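Local coordinates for ThiJ/PfpI domain protein (Brachyspira murdochii, PDB 4HCJ) that is of unestablished function but belongs to the DJ-1/PfpI family of alpha-beta-alpha sandwich proteins and binds magnesium, at residues 147-152 and 170-175; 112-117 and 153-158. All blocks are in the same frame, centred on the assembly; numbering follows the deposited sequence.

Interaction 1: residues 147-152 and 170-175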
loop_
_atom_site.group_PDB
_atom_site.type_symbol
_atom_site.label_atom_id
_atom_site.label_comp_id
_atom_site.label_asym_id
_atom_site.label_seq_id
_atom_site.Cartn_x
_atom_site.Cartn_y
_atom_site.Cartn_z
ATOM N N VAL A 147 -2.609 0.077 -13.345
ATOM C CA VAL A 147 -3.393 0.052 -12.112
ATOM C C VAL A 147 -4.532 -0.935 -12.312
ATOM O O VAL A 147 -5.117 -1.006 -13.410
ATOM C CB VAL A 147 -4.013 1.447 -11.794
ATOM C CG1 VAL A 147 -4.805 1.408 -10.497
ATOM C CG2 VAL A 147 -2.940 2.518 -11.725
ATOM N N VAL A 148 -4.843 -1.712 -11.277
ATOM C CA VAL A 148 -5.944 -2.671 -11.334
ATOM C C VAL A 148 -6.776 -2.555 -10.074
ATOM O O VAL A 148 -6.265 -2.690 -8.959
ATOM C CB VAL A 148 -5.465 -4.140 -11.477
ATOM C CG1 VAL A 148 -6.642 -5.110 -11.493
ATOM C CG2 VAL A 148 -4.584 -4.317 -12.710
ATOM N N VAL A 149 -8.077 -2.329 -10.253
ATOM C CA VAL A 149 -9.033 -2.329 -9.156
ATOM C C VAL A 149 -9.811 -3.638 -9.202
ATOM O O VAL A 149 -10.478 -3.931 -10.203
ATOM C CB VAL A 149 -10.019 -1.139 -9.266
ATOM C CG1 VAL A 149 -11.103 -1.233 -8.193
ATOM C CG2 VAL A 149 -9.268 0.185 -9.179
ATOM N N SER A 150 -9.733 -4.412 -8.122
ATOM C CA SER A 150 -10.430 -5.692 -8.004
ATOM C C SER A 150 -11.217 -5.675 -6.700
ATOM O O SER A 150 -10.726 -6.110 -5.653
ATOM C CB SER A 150 -9.427 -6.851 -8.039
ATOM O OG SER A 150 -8.807 -6.871 -9.311
ATOM N N GLY A 151 -12.428 -5.128 -6.748
ATOM C CA GLY A 151 -13.208 -4.950 -5.540
ATOM C C GLY A 151 -12.526 -3.982 -4.592
ATOM O O GLY A 151 -12.256 -2.839 -4.958
ATOM N N ASN A 152 -12.235 -4.444 -3.379
ATOM C CA ASN A 152 -11.566 -3.619 -2.378
ATOM C C ASN A 152 -10.043 -3.667 -2.475
ATOM O O ASN A 152 -9.374 -3.026 -1.682
ATOM C CB ASN A 152 -11.971 -4.054 -0.970
ATOM C CG ASN A 152 -13.392 -3.708 -0.632
ATOM O OD1 ASN A 152 -14.077 -3.033 -1.386
ATOM N ND2 ASN A 152 -13.839 -4.166 0.516
ATOM N N VAL A 170 -8.723 6.798 -4.479
ATOM C CA VAL A 170 -9.708 7.821 -4.127
ATOM C C VAL A 170 -11.075 7.485 -4.742
ATOM O O VAL A 170 -12.105 7.647 -4.083
ATOM C CB VAL A 170 -9.226 9.221 -4.558
ATOM C CG1 VAL A 170 -10.373 10.243 -4.478
ATOM C CG2 VAL A 170 -8.042 9.666 -3.695
ATOM N N GLY A 171 -11.097 7.027 -5.997
ATOM C CA GLY A 171 -12.351 6.653 -6.630
ATOM C C GLY A 171 -13.084 5.562 -5.865
ATOM O O GLY A 171 -14.296 5.633 -5.660
ATOM N N VAL A 172 -12.363 4.544 -5.416
ATOM C CA VAL A 172 -12.986 3.486 -4.623
ATOM C C VAL A 172 -13.498 4.036 -3.286
ATOM O O VAL A 172 -14.632 3.796 -2.897
ATOM C CB VAL A 172 -12.016 2.310 -4.405
ATOM C CG1 VAL A 172 -12.645 1.284 -3.504
ATOM C CG2 VAL A 172 -11.601 1.676 -5.743
ATOM N N LEU A 173 -12.675 4.818 -2.608
ATOM C CA LEU A 173 -13.071 5.364 -1.319
ATOM C C LEU A 173 -14.259 6.314 -1.414
ATOM O O LEU A 173 -15.131 6.326 -0.540
ATOM C CB LEU A 173 -11.895 6.094 -0.689
ATOM C CG LEU A 173 -10.782 5.157 -0.216
ATOM C CD1 LEU A 173 -9.583 5.980 0.199
ATOM C CD2 LEU A 173 -11.265 4.266 0.924
ATOM N N ASN A 174 -14.310 7.119 -2.467
ATOM C CA ASN A 174 -15.384 8.106 -2.580
ATOM C C ASN A 174 -16.740 7.465 -2.847
ATOM O O ASN A 174 -17.781 8.106 -2.690
ATOM C CB ASN A 174 -15.044 9.183 -3.617
ATOM C CG ASN A 174 -14.153 10.292 -3.054
ATOM O OD1 ASN A 174 -13.957 10.411 -1.838
ATOM N ND2 ASN A 174 -13.664 11.146 -3.935
ATOM N N SER A 175 -16.745 6.198 -3.237
ATOM C CA SER A 175 -18.011 5.503 -3.404
ATOM C C SER A 175 -18.540 4.924 -2.084
ATOM O O SER A 175 -19.623 4.333 -2.053
ATOM C CB SER A 175 -17.894 4.432 -4.492
ATOM O OG SER A 175 -17.819 5.038 -5.775
#
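A 2.8 Å bond from Asn174 N to Val170 O closes the helical turn that carries Val172 toward Val149, the edge-strand residue it meets. The meeting itself is purely apolar. Val149 and Val172 reach for each other tip to tip, with Val149 CG1 and Val172 CG2 3.8 Å apart, close to the normal separation of two methyl groups. The touching branches differ in their origin. In Val149 the contact is made by the methyl opposite the backbone nitrogen (chi1 174°), whereas in Val172 it is made by the methyl opposite the carbonyl carbon. The other branch of Val172, CG1, points to the turn beyond the strand and lies a loose 4.4 Å from Gly151 O. Gly151, with positive phi, and Asn152 are the two central residues of a type II' turn, which joins strand 147-150 to strand 153-156 as a tight beta hairpin. Val149 also leans on Ala168, one turn earlier in helix 162-174, and Val172 rests on Ile103 of the sheet; on the side of the strand away from the helix, Ser150 OG is hydrogen-bonded to Asn124 O. The two segments bury just 103 Å² between them, most of it at the valine pair, which joins the outermost strand to the C-terminal helix through dispersion and water exclusion, forces that favour closeness but impose little directionality.

Interaction 2: residues 112-117 and 153-158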
loop_
_atom_site.group_PDB
_atom_site.type_symbol
_atom_site.label_atom_id
_atom_site.label_comp_id
_atom_site.label_asym_id
_atom_site.label_seq_id
_atom_site.Cartn_x
_atom_site.Cartn_y
_atom_site.Cartn_z
ATOM N N VAL A 112 4.025 -7.171 -3.183
ATOM C CA VAL A 112 4.555 -8.451 -2.735
ATOM C C VAL A 112 4.130 -8.795 -1.302
ATOM O O VAL A 112 3.913 -9.961 -0.985
ATOM C CB VAL A 112 6.069 -8.542 -2.938
ATOM C CG1 VAL A 112 6.621 -9.866 -2.409
ATOM C CG2 VAL A 112 6.405 -8.363 -4.410
ATOM N N ILE A 113 4.000 -7.789 -0.431
ATOM C CA ILE A 113 3.520 -8.054 0.922
ATOM C C ILE A 113 2.130 -8.683 0.860
ATOM O O ILE A 113 1.825 -9.650 1.565
ATOM C CB ILE A 113 3.497 -6.779 1.771
ATOM C CG1 ILE A 113 4.933 -6.266 1.989
ATOM C CG2 ILE A 113 2.795 -7.010 3.112
ATOM C CD1 ILE A 113 5.004 -4.853 2.574
HETATM N N MSE A 114 1.263 -8.087 0.045
HETATM C CA MSE A 114 -0.094 -8.595 -0.129
HETATM C C MSE A 114 -0.110 -10.017 -0.718
HETATM O O MSE A 114 -0.867 -10.890 -0.251
HETATM C CB MSE A 114 -0.886 -7.615 -0.991
HETATM C CG MSE A 114 -1.080 -6.259 -0.292
HETATM SE SE MSE A 114 -1.507 -4.785 -1.488
HETATM C CE MSE A 114 -3.187 -5.406 -2.248
ATOM N N ALA A 115 0.745 -10.253 -1.710
ATOM C CA ALA A 115 0.836 -11.576 -2.303
ATOM C C ALA A 115 1.264 -12.600 -1.254
ATOM O O ALA A 115 0.680 -13.683 -1.143
ATOM C CB ALA A 115 1.818 -11.558 -3.460
ATOM N N ASN A 116 2.295 -12.253 -0.488
ATOM C CA ASN A 116 2.825 -13.155 0.527
ATOM C C ASN A 116 1.852 -13.386 1.684
ATOM O O ASN A 116 1.911 -14.425 2.335
ATOM C CB ASN A 116 4.162 -12.651 1.045
ATOM C CG ASN A 116 5.290 -12.804 0.041
ATOM O OD1 ASN A 116 5.125 -13.418 -1.010
ATOM N ND2 ASN A 116 6.448 -12.259 0.375
ATOM N N ALA A 117 0.954 -12.436 1.924
ATOM C CA ALA A 117 -0.104 -12.581 2.923
ATOM C C ALA A 117 -1.239 -13.492 2.445
ATOM O O ALA A 117 -2.177 -13.760 3.207
ATOM C CB ALA A 117 -0.677 -11.217 3.271
ATOM N N ILE A 153 -9.507 -4.431 -3.425
ATOM C CA ILE A 153 -8.070 -4.542 -3.621
ATOM C C ILE A 153 -7.664 -3.659 -4.796
ATOM O O ILE A 153 -8.261 -3.735 -5.872
ATOM C CB ILE A 153 -7.672 -6.025 -3.854
ATOM C CG1 ILE A 153 -7.936 -6.840 -2.585
ATOM C CG2 ILE A 153 -6.224 -6.144 -4.321
ATOM C CD1 ILE A 153 -7.809 -8.331 -2.757
ATOM N N VAL A 154 -6.645 -2.827 -4.599
ATOM C CA VAL A 154 -6.147 -1.965 -5.661
ATOM C C VAL A 154 -4.632 -2.133 -5.741
ATOM O O VAL A 154 -3.950 -2.060 -4.722
ATOM C CB VAL A 154 -6.472 -0.466 -5.414
ATOM C CG1 VAL A 154 -5.996 0.378 -6.583
ATOM C CG2 VAL A 154 -7.974 -0.277 -5.183
ATOM N N THR A 155 -4.111 -2.387 -6.940
ATOM C CA THR A 155 -2.677 -2.543 -7.110
ATOM C C THR A 155 -2.188 -1.669 -8.261
ATOM O O THR A 155 -2.957 -1.304 -9.170
ATOM C CB THR A 155 -2.266 -4.016 -7.326
ATOM O OG1 THR A 155 -2.952 -4.539 -8.467
ATOM C CG2 THR A 155 -2.557 -4.879 -6.095
ATOM N N ALA A 156 -0.900 -1.335 -8.229
ATOM C CA ALA A 156 -0.276 -0.562 -9.289
ATOM C C ALA A 156 1.161 -1.011 -9.473
ATOM O O ALA A 156 1.771 -1.608 -8.581
ATOM C CB ALA A 156 -0.360 0.938 -9.015
ATOM N N ASN A 157 1.716 -0.695 -10.640
ATOM C CA ASN A 157 2.952 -1.336 -11.073
ATOM C C ASN A 157 4.256 -0.605 -10.751
ATOM O O ASN A 157 5.294 -0.987 -11.268
ATOM C CB ASN A 157 2.899 -1.679 -12.563
ATOM C CG ASN A 157 2.961 -0.465 -13.448
ATOM O OD1 ASN A 157 2.905 0.662 -12.974
ATOM N ND2 ASN A 157 3.033 -0.695 -14.749
ATOM N N GLY A 158 4.225 0.418 -9.901
ATOM C CA GLY A 158 5.446 1.085 -9.482
ATOM C C GLY A 158 5.367 2.587 -9.595
ATOM O O GLY A 158 4.288 3.161 -9.806
#
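Ile153 opens the strand with its CG2 methyl 3.8 Å from CE of Met114, a selenomethionine on helix 110-116. That branch lies opposite the backbone nitrogen of Ile153 (chi1 -66° for the longer arm), and the two side chains run past one another, pointing opposite ways. Val154 turns its side chain to the far face of the sheet, where Phe165 and Val169 of helix 162-174 receive it; what it offers Met114 is its backbone, with Val154 O at 4.2 Å from CE. At Thr155 the side chain comes back to the near face and crosses Met114 at a slant, bringing CG2 to 3.9 Å from CE. The CG2 methyls of Ile153 and Thr155 are themselves 4.3 Å apart, so the Met114 methyl sits astride two residues of the same strand face, completing a compact triangle. Its position follows from a bend at the far end of the side chain: CB, CG and SE extend from the helix, then chi3 of 61° folds CE over toward Ile153. The hydroxyl of Thr155 serves elsewhere, OG1 being hydrogen-bonded to Thr126 N. Beyond it, Ala156 faces Phe165, and Asn157 leaves the strand with its amide tied to Ser161 and Asn146. The axes of helix 112-116 and strand 153-156 stay 10.9 Å apart, a gap bridged by the long side chain of Met114, with the CG2 methyls of Ile153 and Thr155 meeting it from the strand. Helix-on-sheet packing of this kind buries methyl against methyl, while the threonine keeps its polar atom satisfied within the core.

In the fold
Interactions 1 and 2 share a hairpin and illustrate how an alpha-beta-alpha sandwich is clamped from both faces: helix 162-174 lies on one side of the sheet and helix 110-116 on the other. Their centres are 14 Å apart. Strands 147-150 and 153-156 are antiparallel neighbours, paired by a probable hydrogen bond of 2.9 Å from Val148 N to Thr155 O, so the edge strand of interaction 1 is held by the strand whose opposite face receives Met114. The centre of interaction 2 is buried about 7 Å from the centre of the chain, whereas that of interaction 1 lies about 13 Å from it, at the surface. Both are remote from His137, the magnesium-binding residue.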